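PDB 1TLG: polyandrocarpa lectin from Polyandrocarpa misakiensis, which binds galactose through a calcium ion and serves in the tunicate's defence against microorganisms. Local coordinates for residues Y53-D58 and L95-W100; L81-E86 and S101-L106. One frame throughout, in Å; residues are numbered along the deposited sequence.

Contact 1. Residues Y53-D58 and L95-W100; sequences YWVGAD and LCVQIW. With GAL (beta-D-galactopyranose), chain C.
In the small antiparallel sheet of this C-type lectin domain that carries the sugar site, the edge strand 53-55 pairs with the central strand 96-100. Tyr53 and Ile99 form a hydrogen-bonded pair: Ile99 N reaches Tyr53 O at 2.7 Å, and Tyr53 N returns to Ile99 O. Val55 N then bonds to Val97 O at 3.1 Å. A beta bulge follows as the chain turns a corner in an inverse gamma turn centred on Gly56, and Ala57 O picks the register up again on Val97 N. Val55 CG2 lies 3.6 Å from Val97 CG1, while its other methyl, CG1, touches Ile99 CG1, the two side chains crossing at about a right angle. Trp54 CB leads away from 95-100, but the indole comes back to it: CE3 lies 3.2 Å from Val97 O, which sits in the ring plane, and CZ3 touches Cys96 CB. Trp54 NE1 is taken by Met12 O. With CG between backbone N and carbonyl carbon (chi1 68°), Gln98 runs extended toward the site, where Asp107 OD2 accepts from its NE2. Beyond it, one face of the Trp100 ring carries GAL C6, 3.6 Å from CE2. The chemistry is divided accordingly: backbone bonds and buried apolar groups fix the strand, whose end offers galactose an aromatic face suited to its C-H groups.

Contact 2. Residues L81-E86 and S101-L106; sequences LWSPNE and SKYNLL. With CA (calcium ion), chain D; GAL (beta-D-galactopyranose), chain C.
Ser83 grips Leu106 O twice. Ser83 N lies 2.7 Å from Leu106 O, in the carbonyl plane, with a nearly straight bond (168°), and Ser83 OG donates to the same oxygen from above that plane at 2.8 Å, so the two donors approach it from different directions. OG stands beside its own backbone N (chi1 -51°), which lets one residue supply both bonds. Next to them Leu106 N bonds back to Leu81 O at 2.8 Å, completing a single bridge between Trp82 and Leu106. The Leu81 and Leu106 side chains lie side by side and point the same way, with Leu81 CB tight against Leu106 CD1 at 3.5 Å. At the other end Pro84 lies over one face of the Tyr103 ring: its CD sits over the ring centre, 3.4 Å from the centroid, in a CH-pi contact, while Lys102 CG covers the opposite face nearer the rim.

The type II turn from Ser83 to Glu86 carries the chain from this bridge to the metal. Glu86 OE1 binds calcium at 2.2 Å and also accepts from Ser88 OG; OE2 is 2.5 Å from GAL O3. Galactose O3 and O4 both coordinate the same ion, the arrangement by which C-type lectins hold a sugar through vicinal hydroxyls. Asn89, Asp107 and Asp108 add protein ligands; Leu106, held by Ser83, directly precedes the two aspartates in the chain.

Farther out, Trp82 NE1 bonds to Pro76 O, and the indole packs on Val97 of strand 96-100 and edge-to-face with Phe67. Tyr103 meets Trp100 edge-to-face, Leu106 rests on Met33 and Leu75, and Leu81 reaches Val39 of helix 36-49.

Overall arrangement
From the N terminus, strand 3-12 and helices 14-22 and 36-49 come before either contact. Segment 53-58 then opens the loop that contact 1 closes when the chain returns as 95-100. Within that excursion lies 81-86, whose partner 101-106 comes only after the strand 96-100, so the two loops cross. The joint is direct: Trp100 N probably bonds to Leu105 O where 96-100 and 105-109 run as neighbours in one sheet, with 53-55 on the far side of 96-100. Contact 1 joins one edge strand, 53-55, to the central 96-100, and contact 2 ties the long loop to the other edge strand, 105-109. Both reach galactose, through Trp100 and Glu86.

Contact 1. Residues Y53-D58 and L95-W100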
loop_
_atom_site.group_PDB
_atom_site.type_symbol
_atom_site.label_atom_id
_atom_site.label_comp_id
_atom_site.label_asym_id
_atom_site.label_seq_id
_atom_site.Cartn_x
_atom_site.Cartn_y
_atom_site.Cartn_z
ATOM N N TYR A 53 -0.940 -0.062 -13.096
ATOM C CA TYR A 53 -1.947 0.339 -12.137
ATOM C C TYR A 53 -2.619 1.644 -12.586
ATOM O O TYR A 53 -1.961 2.516 -13.152
ATOM C CB TYR A 53 -1.342 0.656 -10.770
ATOM C CG TYR A 53 -0.809 -0.475 -9.937
ATOM C CD1 TYR A 53 0.391 -1.095 -10.254
ATOM C CD2 TYR A 53 -1.500 -0.911 -8.802
ATOM C CE1 TYR A 53 0.889 -2.118 -9.472
ATOM C CE2 TYR A 53 -1.002 -1.939 -8.020
ATOM C CZ TYR A 53 0.188 -2.542 -8.365
ATOM O OH TYR A 53 0.692 -3.569 -7.605
ATOM N N TRP A 54 -3.902 1.782 -12.280
ATOM C CA TRP A 54 -4.562 3.044 -12.592
ATOM C C TRP A 54 -4.193 4.091 -11.542
ATOM O O TRP A 54 -3.849 3.761 -10.411
ATOM C CB TRP A 54 -6.073 2.888 -12.510
ATOM C CG TRP A 54 -6.664 2.129 -13.660
ATOM C CD1 TRP A 54 -7.326 0.937 -13.627
ATOM C CD2 TRP A 54 -6.625 2.539 -15.037
ATOM N NE1 TRP A 54 -7.716 0.595 -14.905
ATOM C CE2 TRP A 54 -7.295 1.551 -15.783
ATOM C CE3 TRP A 54 -6.095 3.648 -15.703
ATOM C CZ2 TRP A 54 -7.452 1.640 -17.170
ATOM C CZ3 TRP A 54 -6.244 3.735 -17.072
ATOM C CH2 TRP A 54 -6.927 2.744 -17.797
ATOM N N VAL A 55 -4.373 5.342 -11.894
ATOM C CA VAL A 55 -4.258 6.491 -11.022
ATOM C C VAL A 55 -5.462 7.374 -11.398
ATOM O O VAL A 55 -6.065 7.159 -12.454
ATOM C CB VAL A 55 -2.955 7.275 -11.044
ATOM C CG1 VAL A 55 -1.773 6.362 -10.709
ATOM C CG2 VAL A 55 -2.667 7.972 -12.368
ATOM N N GLY A 56 -5.838 8.273 -10.502
ATOM C CA GLY A 56 -6.990 9.101 -10.679
ATOM C C GLY A 56 -6.810 10.335 -11.536
ATOM O O GLY A 56 -7.097 11.430 -11.056
ATOM N N ALA A 57 -6.355 10.170 -12.770
ATOM C CA ALA A 57 -6.206 11.310 -13.677
ATOM C C ALA A 57 -6.718 10.889 -15.059
ATOM O O ALA A 57 -6.638 9.724 -15.438
ATOM C CB ALA A 57 -4.797 11.868 -13.732
ATOM N N ASP A 58 -7.315 11.849 -15.767
ATOM C CA ASP A 58 -7.897 11.586 -17.080
ATOM C C ASP A 58 -8.141 12.892 -17.822
ATOM O O ASP A 58 -7.888 13.968 -17.269
ATOM C CB ASP A 58 -9.196 10.785 -16.952
ATOM C CG ASP A 58 -10.273 11.535 -16.193
ATOM O OD1 ASP A 58 -10.792 12.544 -16.720
ATOM O OD2 ASP A 58 -10.627 11.155 -15.053
ATOM N N LEU A 95 -8.658 9.812 -22.779
ATOM C CA LEU A 95 -7.425 9.266 -22.217
ATOM C C LEU A 95 -7.393 9.276 -20.695
ATOM O O LEU A 95 -7.640 10.289 -20.045
ATOM C CB LEU A 95 -6.216 10.038 -22.788
ATOM C CG LEU A 95 -6.046 9.855 -24.306
ATOM C CD1 LEU A 95 -5.175 10.952 -24.894
ATOM C CD2 LEU A 95 -5.470 8.486 -24.632
ATOM N N CYS A 96 -7.043 8.126 -20.142
ATOM C CA CYS A 96 -6.945 7.903 -18.704
ATOM C C CYS A 96 -5.490 7.635 -18.350
ATOM O O CYS A 96 -4.719 7.249 -19.233
ATOM C CB CYS A 96 -7.827 6.713 -18.298
ATOM S SG CYS A 96 -9.573 7.086 -18.551
ATOM N N VAL A 97 -5.134 7.868 -17.090
ATOM C CA VAL A 97 -3.734 7.723 -16.693
ATOM C C VAL A 97 -3.460 6.513 -15.813
ATOM O O VAL A 97 -4.179 6.097 -14.909
ATOM C CB VAL A 97 -3.258 9.045 -16.054
ATOM C CG1 VAL A 97 -1.768 9.026 -15.735
ATOM C CG2 VAL A 97 -3.546 10.196 -17.024
ATOM N N GLN A 98 -2.301 5.899 -16.099
ATOM C CA GLN A 98 -1.845 4.750 -15.334
ATOM C C GLN A 98 -0.368 4.874 -14.970
ATOM O O GLN A 98 0.347 5.680 -15.561
ATOM C CB GLN A 98 -1.966 3.464 -16.186
ATOM C CG GLN A 98 -0.980 3.474 -17.353
ATOM C CD GLN A 98 -0.704 2.159 -18.034
ATOM O OE1 GLN A 98 -0.997 1.063 -17.553
ATOM N NE2 GLN A 98 -0.103 2.153 -19.222
ATOM N N ILE A 99 0.052 3.987 -14.079
ATOM C CA ILE A 99 1.463 3.805 -13.760
ATOM C C ILE A 99 1.847 2.624 -14.669
ATOM O O ILE A 99 1.398 1.502 -14.469
ATOM C CB ILE A 99 1.728 3.439 -12.299
ATOM C CG1 ILE A 99 1.550 4.653 -11.377
ATOM C CG2 ILE A 99 3.100 2.815 -12.114
ATOM C CD1 ILE A 99 1.509 4.277 -9.910
ATOM N N TRP A 100 2.634 2.915 -15.683
ATOM C CA TRP A 100 3.041 1.907 -16.661
ATOM C C TRP A 100 4.293 1.155 -16.220
ATOM O O TRP A 100 5.329 1.767 -15.992
ATOM C CB TRP A 100 3.257 2.621 -17.989
ATOM C CG TRP A 100 3.547 1.765 -19.176
ATOM C CD1 TRP A 100 3.261 0.441 -19.355
ATOM C CD2 TRP A 100 4.149 2.207 -20.401
ATOM N NE1 TRP A 100 3.661 0.027 -20.605
ATOM C CE2 TRP A 100 4.211 1.099 -21.263
ATOM C CE3 TRP A 100 4.660 3.429 -20.847
ATOM C CZ2 TRP A 100 4.752 1.184 -22.544
ATOM C CZ3 TRP A 100 5.190 3.503 -22.123
ATOM C CH2 TRP A 100 5.236 2.383 -22.971
HETATM C C1 GAL C . 1.276 2.150 -26.503
HETATM C C2 GAL C . 1.435 3.672 -26.545
HETATM C C3 GAL C . 2.256 4.128 -25.356
HETATM C C4 GAL C . 1.715 3.578 -23.999
HETATM C C5 GAL C . 1.543 2.045 -24.098
HETATM C C6 GAL C . 0.955 1.350 -22.856
HETATM O O1 GAL C . 0.421 1.761 -27.516
HETATM O O2 GAL C . 2.155 4.031 -27.728
HETATM O O3 GAL C . 2.226 5.510 -25.355
HETATM O O4 GAL C . 0.546 4.278 -23.699
HETATM O O5 GAL C . 0.718 1.728 -25.252
HETATM O O6 GAL C . 0.977 -0.058 -23.041
#

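Contact 2. Residues L81-E86 and S101-L106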
loop_
_atom_site.group_PDB
_atom_site.type_symbol
_atom_site.label_atom_id
_atom_site.label_comp_id
_atom_site.label_asym_id
_atom_site.label_seq_id
_atom_site.Cartn_x
_atom_site.Cartn_y
_atom_site.Cartn_z
ATOM N N LEU A 81 6.369 13.317 -13.529
ATOM C CA LEU A 81 5.716 12.046 -13.257
ATOM C C LEU A 81 5.523 11.201 -14.513
ATOM O O LEU A 81 5.371 9.989 -14.389
ATOM C CB LEU A 81 4.367 12.263 -12.573
ATOM C CG LEU A 81 4.392 12.740 -11.119
ATOM C CD1 LEU A 81 2.987 12.943 -10.583
ATOM C CD2 LEU A 81 5.149 11.753 -10.240
ATOM N N TRP A 82 5.524 11.823 -15.690
ATOM C CA TRP A 82 5.295 11.128 -16.932
ATOM C C TRP A 82 6.477 10.259 -17.376
ATOM O O TRP A 82 7.642 10.643 -17.314
ATOM C CB TRP A 82 4.932 12.072 -18.091
ATOM C CG TRP A 82 3.617 12.778 -18.058
ATOM C CD1 TRP A 82 3.416 14.085 -17.722
ATOM C CD2 TRP A 82 2.316 12.254 -18.369
ATOM N NE1 TRP A 82 2.082 14.400 -17.788
ATOM C CE2 TRP A 82 1.385 13.292 -18.188
ATOM C CE3 TRP A 82 1.846 11.004 -18.771
ATOM C CZ2 TRP A 82 0.016 13.129 -18.407
ATOM C CZ3 TRP A 82 0.491 10.836 -18.982
ATOM C CH2 TRP A 82 -0.411 11.890 -18.809
ATOM N N SER A 83 6.137 9.077 -17.896
ATOM C CA SER A 83 7.143 8.202 -18.473
ATOM C C SER A 83 7.752 9.003 -19.642
ATOM O O SER A 83 7.149 9.962 -20.133
ATOM C CB SER A 83 6.592 6.908 -19.050
ATOM O OG SER A 83 5.746 6.151 -18.220
ATOM N N PRO A 84 8.925 8.585 -20.081
ATOM C CA PRO A 84 9.593 9.191 -21.214
ATOM C C PRO A 84 8.705 9.144 -22.453
ATOM O O PRO A 84 8.110 8.110 -22.763
ATOM C CB PRO A 84 10.842 8.343 -21.420
ATOM C CG PRO A 84 11.061 7.651 -20.116
ATOM C CD PRO A 84 9.688 7.439 -19.533
ATOM N N ASN A 85 8.617 10.273 -23.143
ATOM C CA ASN A 85 7.843 10.382 -24.371
ATOM C C ASN A 85 6.349 10.150 -24.175
ATOM O O ASN A 85 5.695 9.626 -25.087
ATOM C CB ASN A 85 8.364 9.415 -25.438
ATOM C CG ASN A 85 9.814 9.606 -25.819
ATOM O OD1 ASN A 85 10.604 8.663 -25.923
ATOM N ND2 ASN A 85 10.226 10.847 -26.065
ATOM N N GLU A 86 5.798 10.550 -23.032
ATOM C CA GLU A 86 4.350 10.425 -22.801
ATOM C C GLU A 86 3.969 11.744 -22.138
ATOM O O GLU A 86 4.843 12.352 -21.511
ATOM C CB GLU A 86 4.059 9.204 -21.943
ATOM C CG GLU A 86 4.545 7.869 -22.478
ATOM C CD GLU A 86 3.774 7.379 -23.687
ATOM O OE1 GLU A 86 2.603 7.764 -23.910
ATOM O OE2 GLU A 86 4.349 6.557 -24.435
ATOM N N SER A 101 4.186 -0.154 -16.099
ATOM C CA SER A 101 5.251 -1.031 -15.673
ATOM C C SER A 101 6.492 -0.877 -16.537
ATOM O O SER A 101 7.605 -1.123 -16.064
ATOM C CB SER A 101 4.797 -2.491 -15.626
ATOM O OG SER A 101 4.390 -3.020 -16.876
ATOM N N LYS A 102 6.328 -0.426 -17.789
ATOM C CA LYS A 102 7.512 -0.262 -18.630
ATOM C C LYS A 102 8.536 0.657 -17.962
ATOM O O LYS A 102 9.748 0.415 -18.021
ATOM C CB LYS A 102 7.208 0.259 -20.032
ATOM C CG LYS A 102 8.477 0.299 -20.883
ATOM C CD LYS A 102 8.195 0.613 -22.344
ATOM C CE LYS A 102 9.508 0.904 -23.065
ATOM N NZ LYS A 102 9.391 0.710 -24.543
ATOM N N TYR A 103 8.053 1.725 -17.355
ATOM C CA TYR A 103 8.917 2.684 -16.691
ATOM C C TYR A 103 8.555 2.938 -15.226
ATOM O O TYR A 103 9.309 3.665 -14.576
ATOM C CB TYR A 103 8.799 4.053 -17.372
ATOM C CG TYR A 103 9.225 4.051 -18.822
ATOM C CD1 TYR A 103 10.568 4.141 -19.171
ATOM C CD2 TYR A 103 8.276 3.962 -19.828
ATOM C CE1 TYR A 103 10.951 4.155 -20.502
ATOM C CE2 TYR A 103 8.651 3.978 -21.163
ATOM C CZ TYR A 103 9.988 4.079 -21.490
ATOM O OH TYR A 103 10.370 4.087 -22.811
ATOM N N ASN A 104 7.433 2.404 -14.784
ATOM C CA ASN A 104 6.971 2.653 -13.421
ATOM C C ASN A 104 6.775 4.163 -13.271
ATOM O O ASN A 104 7.081 4.773 -12.253
ATOM C CB ASN A 104 7.882 2.094 -12.341
ATOM C CG ASN A 104 7.193 1.964 -10.999
ATOM O OD1 ASN A 104 7.762 2.284 -9.942
ATOM N ND2 ASN A 104 5.948 1.506 -11.025
ATOM N N LEU A 105 6.269 4.748 -14.352
ATOM C CA LEU A 105 5.979 6.168 -14.448
ATOM C C LEU A 105 4.633 6.359 -15.152
ATOM O O LEU A 105 4.109 5.401 -15.744
ATOM C CB LEU A 105 7.097 6.959 -15.124
ATOM C CG LEU A 105 8.361 7.241 -14.302
ATOM C CD1 LEU A 105 9.333 8.121 -15.083
ATOM C CD2 LEU A 105 8.087 7.914 -12.964
ATOM N N LEU A 106 4.063 7.557 -15.064
ATOM C CA LEU A 106 2.741 7.807 -15.624
ATOM C C LEU A 106 2.678 7.695 -17.138
ATOM O O LEU A 106 3.650 7.966 -17.842
ATOM C CB LEU A 106 2.193 9.167 -15.197
ATOM C CG LEU A 106 2.018 9.389 -13.694
ATOM C CD1 LEU A 106 1.346 10.739 -13.463
ATOM C CD2 LEU A 106 1.230 8.266 -13.029
HETATM CA CA CA D . 0.694 6.745 -23.884
HETATM C C1 GAL C . 1.276 2.150 -26.503
HETATM C C2 GAL C . 1.435 3.672 -26.545
HETATM C C3 GAL C . 2.256 4.128 -25.356
HETATM C C4 GAL C . 1.715 3.578 -23.999
HETATM C C5 GAL C . 1.543 2.045 -24.098
HETATM C C6 GAL C . 0.955 1.350 -22.856
HETATM O O1 GAL C . 0.421 1.761 -27.516
HETATM O O2 GAL C . 2.155 4.031 -27.728
HETATM O O3 GAL C . 2.226 5.510 -25.355
HETATM O O4 GAL C . 0.546 4.278 -23.699
HETATM O O5 GAL C . 0.718 1.728 -25.252
HETATM O O6 GAL C . 0.977 -0.058 -23.041
#